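Local coordinates for protein diguanylate cyclase (Xanthomonas campestris pv. campestris, PDB 5H5O) that binds cyclic GMP through its N-terminal cyclic nucleotide-binding domain, the piece crystallised, and probably makes cyclic di-GMP from GTP through its GGDEF domain, at residues L2-T7 / P62-G67; R21-G26 / A82-D87; T44-L49 / L57-P62. One frame throughout, in Å; residues are numbered along the deposited sequence.

Contact 1 (L2-T7 / P62-G67). With PCG (cyclic guanosine monophosphate), chain C.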
# COMPACT_ATOMS: atom_id res chain seq x y z
N LEU A 2 1.55 -15.89 2.18
CA LEU A 2 0.76 -14.81 1.58
C LEU A 2 -0.63 -14.72 2.22
O LEU A 2 -1.59 -14.27 1.60
CB LEU A 2 0.66 -14.99 0.06
CG LEU A 2 0.57 -13.70 -0.76
CD1 LEU A 2 1.72 -12.76 -0.38
CD2 LEU A 2 0.57 -13.99 -2.25
N HIS A 3 -0.72 -15.16 3.48
CA HIS A 3 -1.91 -14.95 4.29
C HIS A 3 -1.66 -13.79 5.25
O HIS A 3 -0.56 -13.63 5.77
CB HIS A 3 -2.28 -16.23 5.07
CG HIS A 3 -2.92 -17.28 4.22
ND1 HIS A 3 -3.73 -18.27 4.75
CD2 HIS A 3 -2.87 -17.51 2.89
CE1 HIS A 3 -4.16 -19.05 3.77
NE2 HIS A 3 -3.65 -18.62 2.63
N ALA A 4 -2.70 -13.00 5.49
CA ALA A 4 -2.62 -11.76 6.25
C ALA A 4 -1.83 -11.84 7.56
O ALA A 4 -0.62 -11.64 7.58
CB ALA A 4 -4.01 -11.21 6.50
N LEU A 5 -2.52 -12.14 8.65
CA LEU A 5 -1.93 -12.18 10.00
C LEU A 5 -1.40 -10.84 10.53
O LEU A 5 -0.39 -10.30 10.08
CB LEU A 5 -0.89 -13.30 10.15
CG LEU A 5 -1.41 -14.54 10.88
CD1 LEU A 5 -2.77 -15.02 10.35
CD2 LEU A 5 -0.41 -15.68 10.79
N MSE A 6 -2.13 -10.32 11.50
CA MSE A 6 -1.69 -9.20 12.30
C MSE A 6 -0.63 -9.71 13.27
O MSE A 6 -0.53 -10.92 13.50
CB MSE A 6 -2.87 -8.64 13.09
CG MSE A 6 -4.16 -8.55 12.29
SE MSE A 6 -4.02 -7.12 11.04
CE MSE A 6 -3.97 -5.62 12.28
N THR A 7 0.15 -8.78 13.83
CA THR A 7 1.02 -9.08 14.97
C THR A 7 0.18 -9.08 16.27
O THR A 7 -1.00 -8.67 16.27
CB THR A 7 2.15 -8.05 15.10
OG1 THR A 7 1.58 -6.78 15.44
CG2 THR A 7 2.93 -7.91 13.78
N PRO A 62 -8.74 -16.87 11.72
CA PRO A 62 -8.36 -16.01 12.84
C PRO A 62 -7.04 -15.26 12.65
O PRO A 62 -6.05 -15.85 12.24
CB PRO A 62 -8.27 -17.00 14.00
CG PRO A 62 -9.37 -18.02 13.68
CD PRO A 62 -9.36 -18.14 12.18
N GLY A 63 -7.03 -13.97 12.93
CA GLY A 63 -5.82 -13.19 12.75
C GLY A 63 -5.60 -12.61 11.36
O GLY A 63 -4.70 -11.79 11.15
N GLU A 64 -6.43 -13.02 10.40
CA GLU A 64 -6.33 -12.44 9.05
C GLU A 64 -7.22 -11.20 8.90
O GLU A 64 -8.30 -11.13 9.49
CB GLU A 64 -6.65 -13.48 7.98
CG GLU A 64 -5.55 -14.52 7.77
CD GLU A 64 -5.97 -15.64 6.82
OE1 GLU A 64 -5.90 -15.43 5.60
OE2 GLU A 64 -6.38 -16.72 7.30
N PHE A 65 -6.75 -10.24 8.12
CA PHE A 65 -7.44 -8.97 7.96
C PHE A 65 -7.85 -8.72 6.52
O PHE A 65 -7.29 -9.30 5.59
CB PHE A 65 -6.57 -7.82 8.46
CG PHE A 65 -5.38 -7.54 7.59
CD1 PHE A 65 -5.48 -6.64 6.52
CD2 PHE A 65 -4.16 -8.14 7.84
CE1 PHE A 65 -4.38 -6.37 5.72
CE2 PHE A 65 -3.05 -7.86 7.05
CZ PHE A 65 -3.17 -6.97 5.98
N PHE A 66 -8.85 -7.88 6.33
CA PHE A 66 -9.36 -7.59 4.99
C PHE A 66 -10.17 -6.32 5.06
O PHE A 66 -10.60 -5.91 6.13
CB PHE A 66 -10.24 -8.73 4.47
CG PHE A 66 -11.46 -9.03 5.32
CD1 PHE A 66 -12.71 -8.53 4.98
CD2 PHE A 66 -11.36 -9.84 6.44
CE1 PHE A 66 -13.85 -8.82 5.74
CE2 PHE A 66 -12.50 -10.14 7.22
CZ PHE A 66 -13.73 -9.64 6.87
N GLY A 67 -10.37 -5.68 3.91
CA GLY A 67 -11.16 -4.47 3.87
C GLY A 67 -10.36 -3.19 4.07
O GLY A 67 -10.95 -2.10 4.12
PA PCG C . -11.91 -4.42 0.11
O1A PCG C . -12.35 -3.52 1.21
O2A PCG C . -11.73 -4.18 -1.36
O5' PCG C . -12.73 -5.39 0.39
C5' PCG C . -12.47 -6.64 -0.27
C4' PCG C . -11.12 -7.03 0.26
O4' PCG C . -10.48 -8.20 -0.18
C3' PCG C . -10.11 -5.95 0.05
O3' PCG C . -10.59 -4.72 0.66
C2' PCG C . -8.89 -6.63 0.63
O2' PCG C . -8.64 -6.41 2.02
C1' PCG C . -9.19 -8.12 0.41
N9 PCG C . -8.49 -9.00 -0.58
C8 PCG C . -8.02 -10.23 -0.30
N7 PCG C . -7.43 -10.79 -1.37
C5 PCG C . -7.52 -9.93 -2.37
C6 PCG C . -7.09 -9.90 -3.80
O6 PCG C . -6.49 -10.87 -4.27
N1 PCG C . -7.35 -8.79 -4.54
C2 PCG C . -8.00 -7.71 -4.03
N2 PCG C . -8.24 -6.64 -4.82
N3 PCG C . -8.43 -7.67 -2.71
C4 PCG C . -8.21 -8.73 -1.86

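Contact 2 (R21-G26 / A82-D87)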
# COMPACT_ATOMS: atom_id res chain seq x y z
N ARG A 21 -17.57 -7.57 16.58
CA ARG A 21 -18.75 -7.79 15.76
C ARG A 21 -18.94 -9.29 15.63
O ARG A 21 -18.02 -10.01 15.25
CB ARG A 21 -18.55 -7.12 14.39
CG ARG A 21 -19.81 -6.65 13.70
CD ARG A 21 -20.60 -5.65 14.54
NE ARG A 21 -20.28 -4.24 14.29
CZ ARG A 21 -21.00 -3.23 14.76
NH1 ARG A 21 -22.08 -3.47 15.50
NH2 ARG A 21 -20.66 -1.97 14.51
N GLU A 22 -20.14 -9.76 15.95
CA GLU A 22 -20.46 -11.17 15.77
C GLU A 22 -21.19 -11.32 14.47
O GLU A 22 -21.99 -10.46 14.10
CB GLU A 22 -21.32 -11.68 16.92
CG GLU A 22 -20.57 -11.81 18.23
CD GLU A 22 -21.47 -12.05 19.41
OE1 GLU A 22 -22.63 -12.47 19.21
OE2 GLU A 22 -21.02 -11.81 20.56
N ILE A 23 -20.92 -12.39 13.76
CA ILE A 23 -21.65 -12.61 12.53
C ILE A 23 -21.98 -14.08 12.37
O ILE A 23 -21.12 -14.95 12.52
CB ILE A 23 -20.94 -11.95 11.30
CG1 ILE A 23 -21.73 -12.23 10.03
CG2 ILE A 23 -19.47 -12.37 11.18
CD1 ILE A 23 -20.95 -11.92 8.77
N ALA A 24 -23.25 -14.37 12.11
CA ALA A 24 -23.70 -15.76 12.05
C ALA A 24 -23.25 -16.45 10.77
O ALA A 24 -23.02 -15.80 9.75
CB ALA A 24 -25.23 -15.84 12.22
N ALA A 25 -23.13 -17.77 10.85
CA ALA A 25 -22.90 -18.63 9.69
C ALA A 25 -23.87 -18.30 8.56
O ALA A 25 -25.08 -18.24 8.77
CB ALA A 25 -23.04 -20.08 10.09
N GLY A 26 -23.34 -18.07 7.37
CA GLY A 26 -24.17 -17.78 6.21
C GLY A 26 -24.48 -16.32 5.98
O GLY A 26 -24.94 -15.95 4.91
N ALA A 82 -18.03 -10.28 1.10
CA ALA A 82 -17.56 -10.95 2.31
C ALA A 82 -18.73 -11.58 3.04
O ALA A 82 -19.77 -10.95 3.20
CB ALA A 82 -16.80 -9.96 3.22
N SER A 83 -18.54 -12.82 3.50
CA SER A 83 -19.61 -13.56 4.16
C SER A 83 -19.06 -14.62 5.11
O SER A 83 -17.95 -15.13 4.95
CB SER A 83 -20.57 -14.19 3.13
OG SER A 83 -20.01 -15.36 2.55
N ALA A 84 -19.83 -14.92 6.15
CA ALA A 84 -19.35 -15.82 7.18
C ALA A 84 -19.63 -17.27 6.79
O ALA A 84 -20.76 -17.64 6.46
CB ALA A 84 -19.97 -15.48 8.54
N SER A 85 -18.58 -18.08 6.81
CA SER A 85 -18.71 -19.49 6.47
C SER A 85 -19.34 -20.21 7.65
O SER A 85 -20.22 -21.05 7.49
CB SER A 85 -17.33 -20.08 6.16
OG SER A 85 -17.44 -21.44 5.82
N VAL A 86 -18.88 -19.85 8.84
CA VAL A 86 -19.37 -20.41 10.09
C VAL A 86 -19.56 -19.21 11.00
O VAL A 86 -19.21 -18.10 10.61
CB VAL A 86 -18.33 -21.36 10.68
CG1 VAL A 86 -18.17 -22.60 9.78
CG2 VAL A 86 -16.99 -20.64 10.87
N ASP A 87 -20.13 -19.43 12.18
CA ASP A 87 -20.27 -18.34 13.15
C ASP A 87 -18.90 -17.73 13.36
O ASP A 87 -17.93 -18.43 13.62
CB ASP A 87 -20.81 -18.87 14.49
CG ASP A 87 -22.32 -19.14 14.47
OD1 ASP A 87 -22.96 -19.10 13.40
OD2 ASP A 87 -22.86 -19.40 15.57

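Contact 3 (T44-L49 / L57-P62). With PCG (cyclic guanosine monophosphate), chain C.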
# COMPACT_ATOMS: atom_id res chain seq x y z
N THR A 44 -12.33 -15.15 15.30
CA THR A 44 -12.83 -16.51 15.38
C THR A 44 -13.57 -16.83 14.11
O THR A 44 -14.15 -15.93 13.49
CB THR A 44 -13.83 -16.71 16.56
OG1 THR A 44 -15.15 -16.41 16.12
CG2 THR A 44 -13.50 -15.81 17.73
N GLY A 45 -13.55 -18.10 13.70
CA GLY A 45 -14.34 -18.56 12.58
C GLY A 45 -13.63 -18.33 11.26
O GLY A 45 -12.41 -18.47 11.16
N GLN A 46 -14.40 -17.96 10.23
CA GLN A 46 -13.82 -17.83 8.90
C GLN A 46 -14.67 -16.95 7.99
O GLN A 46 -15.89 -17.10 7.91
CB GLN A 46 -13.61 -19.21 8.28
CG GLN A 46 -13.20 -19.22 6.81
CD GLN A 46 -13.14 -20.63 6.27
OE1 GLN A 46 -12.35 -21.45 6.75
NE2 GLN A 46 -13.98 -20.93 5.28
N ILE A 47 -14.01 -16.02 7.30
CA ILE A 47 -14.71 -15.19 6.35
C ILE A 47 -14.33 -15.61 4.94
O ILE A 47 -13.16 -15.85 4.65
CB ILE A 47 -14.37 -13.70 6.53
CG1 ILE A 47 -15.03 -13.15 7.80
CG2 ILE A 47 -14.80 -12.88 5.29
CD1 ILE A 47 -16.55 -13.33 7.83
N ASP A 48 -15.32 -15.72 4.06
CA ASP A 48 -15.06 -16.05 2.66
C ASP A 48 -15.17 -14.82 1.78
O ASP A 48 -16.16 -14.10 1.84
CB ASP A 48 -16.02 -17.14 2.16
CG ASP A 48 -15.77 -18.50 2.81
OD1 ASP A 48 -14.75 -18.64 3.53
OD2 ASP A 48 -16.58 -19.42 2.60
N LEU A 49 -14.14 -14.61 0.96
CA LEU A 49 -14.15 -13.52 -0.00
C LEU A 49 -14.51 -14.03 -1.40
O LEU A 49 -13.87 -14.94 -1.93
CB LEU A 49 -12.79 -12.82 -0.02
CG LEU A 49 -12.34 -12.29 1.34
CD1 LEU A 49 -11.01 -11.56 1.22
CD2 LEU A 49 -13.42 -11.40 1.94
N LEU A 57 -12.56 -18.80 -4.38
CA LEU A 57 -12.83 -18.11 -3.12
C LEU A 57 -11.57 -18.01 -2.27
O LEU A 57 -10.69 -18.86 -2.36
CB LEU A 57 -13.90 -18.83 -2.32
CG LEU A 57 -15.30 -18.88 -2.92
CD1 LEU A 57 -16.18 -19.79 -2.07
CD2 LEU A 57 -15.85 -17.47 -2.99
N LYS A 58 -11.48 -16.95 -1.46
CA LYS A 58 -10.44 -16.85 -0.45
C LYS A 58 -11.04 -17.03 0.92
O LYS A 58 -12.11 -16.48 1.22
CB LYS A 58 -9.69 -15.52 -0.53
CG LYS A 58 -8.60 -15.48 -1.57
CD LYS A 58 -7.79 -14.19 -1.42
CE LYS A 58 -6.65 -14.13 -2.44
NZ LYS A 58 -5.94 -12.81 -2.40
N HIS A 59 -10.36 -17.80 1.76
CA HIS A 59 -10.85 -18.16 3.08
C HIS A 59 -9.95 -17.54 4.12
O HIS A 59 -8.74 -17.80 4.15
CB HIS A 59 -10.86 -19.68 3.22
CG HIS A 59 -11.55 -20.36 2.08
ND1 HIS A 59 -12.93 -20.37 1.95
CD2 HIS A 59 -11.07 -21.01 1.00
CE1 HIS A 59 -13.26 -21.01 0.85
NE2 HIS A 59 -12.15 -21.42 0.25
N LEU A 60 -10.53 -16.69 4.97
CA LEU A 60 -9.72 -15.98 5.95
C LEU A 60 -10.08 -16.44 7.35
O LEU A 60 -11.23 -16.29 7.80
CB LEU A 60 -9.89 -14.45 5.81
CG LEU A 60 -9.06 -13.77 4.71
CD1 LEU A 60 -9.36 -14.29 3.30
CD2 LEU A 60 -9.27 -12.26 4.76
N GLY A 61 -9.10 -17.03 8.04
CA GLY A 61 -9.28 -17.47 9.41
C GLY A 61 -8.68 -16.51 10.43
O GLY A 61 -8.15 -15.46 10.06
N PRO A 62 -8.74 -16.87 11.72
CA PRO A 62 -8.36 -16.01 12.84
C PRO A 62 -7.04 -15.26 12.65
O PRO A 62 -6.05 -15.85 12.24
CB PRO A 62 -8.27 -17.00 14.00
CG PRO A 62 -9.37 -18.02 13.68
CD PRO A 62 -9.36 -18.14 12.18
PA PCG C . -11.91 -4.42 0.11
O1A PCG C . -12.35 -3.52 1.21
O2A PCG C . -11.73 -4.18 -1.36
O5' PCG C . -12.73 -5.39 0.39
C5' PCG C . -12.47 -6.64 -0.27
C4' PCG C . -11.12 -7.03 0.26
O4' PCG C . -10.48 -8.20 -0.18
C3' PCG C . -10.11 -5.95 0.05
O3' PCG C . -10.59 -4.72 0.66
C2' PCG C . -8.89 -6.63 0.63
O2' PCG C . -8.64 -6.41 2.02
C1' PCG C . -9.19 -8.12 0.41
N9 PCG C . -8.49 -9.00 -0.58
C8 PCG C . -8.02 -10.23 -0.30
N7 PCG C . -7.43 -10.79 -1.37
C5 PCG C . -7.52 -9.93 -2.37
C6 PCG C . -7.09 -9.90 -3.80
O6 PCG C . -6.49 -10.87 -4.27
N1 PCG C . -7.35 -8.79 -4.54
C2 PCG C . -8.00 -7.71 -4.03
N2 PCG C . -8.24 -6.64 -4.82
N3 PCG C . -8.43 -7.67 -2.71
C4 PCG C . -8.21 -8.73 -1.86

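Contact 1 (L2-T7 / P62-G67)
G63 O is the polar atom that draws the two segments together. M6, a selenomethionine, donates its backbone N-H to G63 O, with M6 N 3.0 Å away and an angle of 152° at the hydrogen. L5 CA also turns its hydrogen to G63 O. One oxygen thus holds two successive residues of segment 2-7.

The rest is mostly packing on F65 and E64. A4 CB sits close to the backbone, 3.3 Å from F65 N, and also touches the ring atoms F65 CD2 and CE2. M6 SE meets the same CD2, at 3.4 Å from F65 CD2. This is a Met-aromatic contact, with the selenium oblique to the ring and 4.3 Å from M6 SE to the F65 ring centre. The side chains of M6 and F65 cross at about a right angle.

L5 CD1 packs on E64 CG at 3.8 Å. Farther out, the H3 ring and the E64 carboxylate are nearly parallel, 18° apart, but H3 ND1 is still 3.7 Å from E64 OE1. H3 and A4 are poorly ordered, so this end is less certain. E64 OE2 has a firmer partner in G61 N.

The segment 62-67 ends at the ligand. G67 N donates to O2' of cyclic GMP at 2.7 Å, and G67 is the N-cap of helix 68-72, which begins with the ligand-binding E68. Around the contact, F65 packs edge-to-face with F112 of helix 106-121, and M6 fills in against L11 and F14 of helix 8-17. The side chains of M6 and F65 also touch I41 of strand 39-44.

Contact 2 (R21-G26 / A82-D87)
I23 packs on A84 with both branches of its side chain. I23 CB itself stays 4.6 Å from A84 CB. The branches then close in, and CG2 and CG1 both lie near A84 CB. With CG1 anti to the backbone N (chi1 179°), I23 CG1 lies 4.0 Å from A84 CB. The tip is nearest, with I23 CD1 3.7 Å from A84 CB. A24 O also lies against the A84 methyl, 3.3 Å from A84 CB. The same isoleucine also touches L29 of strand 28-30.

Beyond this apolar patch the contact is polar, and the backbone N-H groups of the turn after I23 are the donors. G26 N donates to A84 O at 2.8 Å. A25 N donates to D87 OD1 at 2.9 Å. That bond is nearly straight, 168° at the hydrogen, and meets the anti side of the oxygen, 19° out of the carboxylate plane. D87 OD1 also lies against the A25 methyl, 3.5 Å from A25 CB. The aspartate therefore ties its own turn to the one after I23.

The contact lies at the surface, well away from the ligand. Strand 19-23 belongs to one sheet and strand 81-84 to the other. The chain passes between the sheets twice here, from 19-23 to 28-30 and from 81-84 to 88-93. Two such crossings bound side by side mark a corner of the two-sheet beta roll of cyclic nucleotide-binding domains.

Contact 3 (T44-L49 / L57-P62)
D48 OD1 accepts two side-chain donors, one from above the carboxylate plane and one on its syn lone pair. D48 and H59 share one face of the beta hairpin of strands 47-50 and 58-60. H59 ND1 is the donor from above, 66° out of the carboxylate plane, at 3.0 Å from D48 OD1. The oxygen lies near the plane of the H59 ring. Q46 NE2 is the donor to the syn lone pair. D48 and H59 are a non-hydrogen-bonded pair of this antiparallel ladder. The hydrogen-bonded pairs I47-L60 and L49-K58 are on either side of it, each closed by two backbone bonds. L49 N to K58 O is 2.8 Å, while K58 N to L49 O is longer at 3.2 Å.

The opposite face carries I47, L49, K58 and L60. L49 CD1 touches L60 CD1 at 3.8 Å, their side chains crossing at about a right angle. This face reaches the cyclic GMP pocket: L49 CD1 is 3.6 Å from C8 of the ligand. K58 is extended beyond CG, with chi4 at 174° placing NZ at the guanine. There K58 NZ donates to both N7 and O6, at 2.7 and 2.8 Å.

Contacts 1 and 3 are partly buried and both touch cyclic GMP, whereas contact 2 is a surface contact far from it. The ligand is held differently in the two: by a backbone N-H at its ribose in contact 1, by a lysine at its base in contact 3. P62 belongs to both, and F66 packs on L60 and I47. Contacts 2 and 3 meet within one sheet, where strands 81-84 and 47-50 are neighbours and S83 O probably accepts from D48 N. Contact 3 is a regular strand ladder. Contact 1 relies mainly on apolar packing against helices 8-17 and 106-121, and contact 2 on turn backbone and an aspartate.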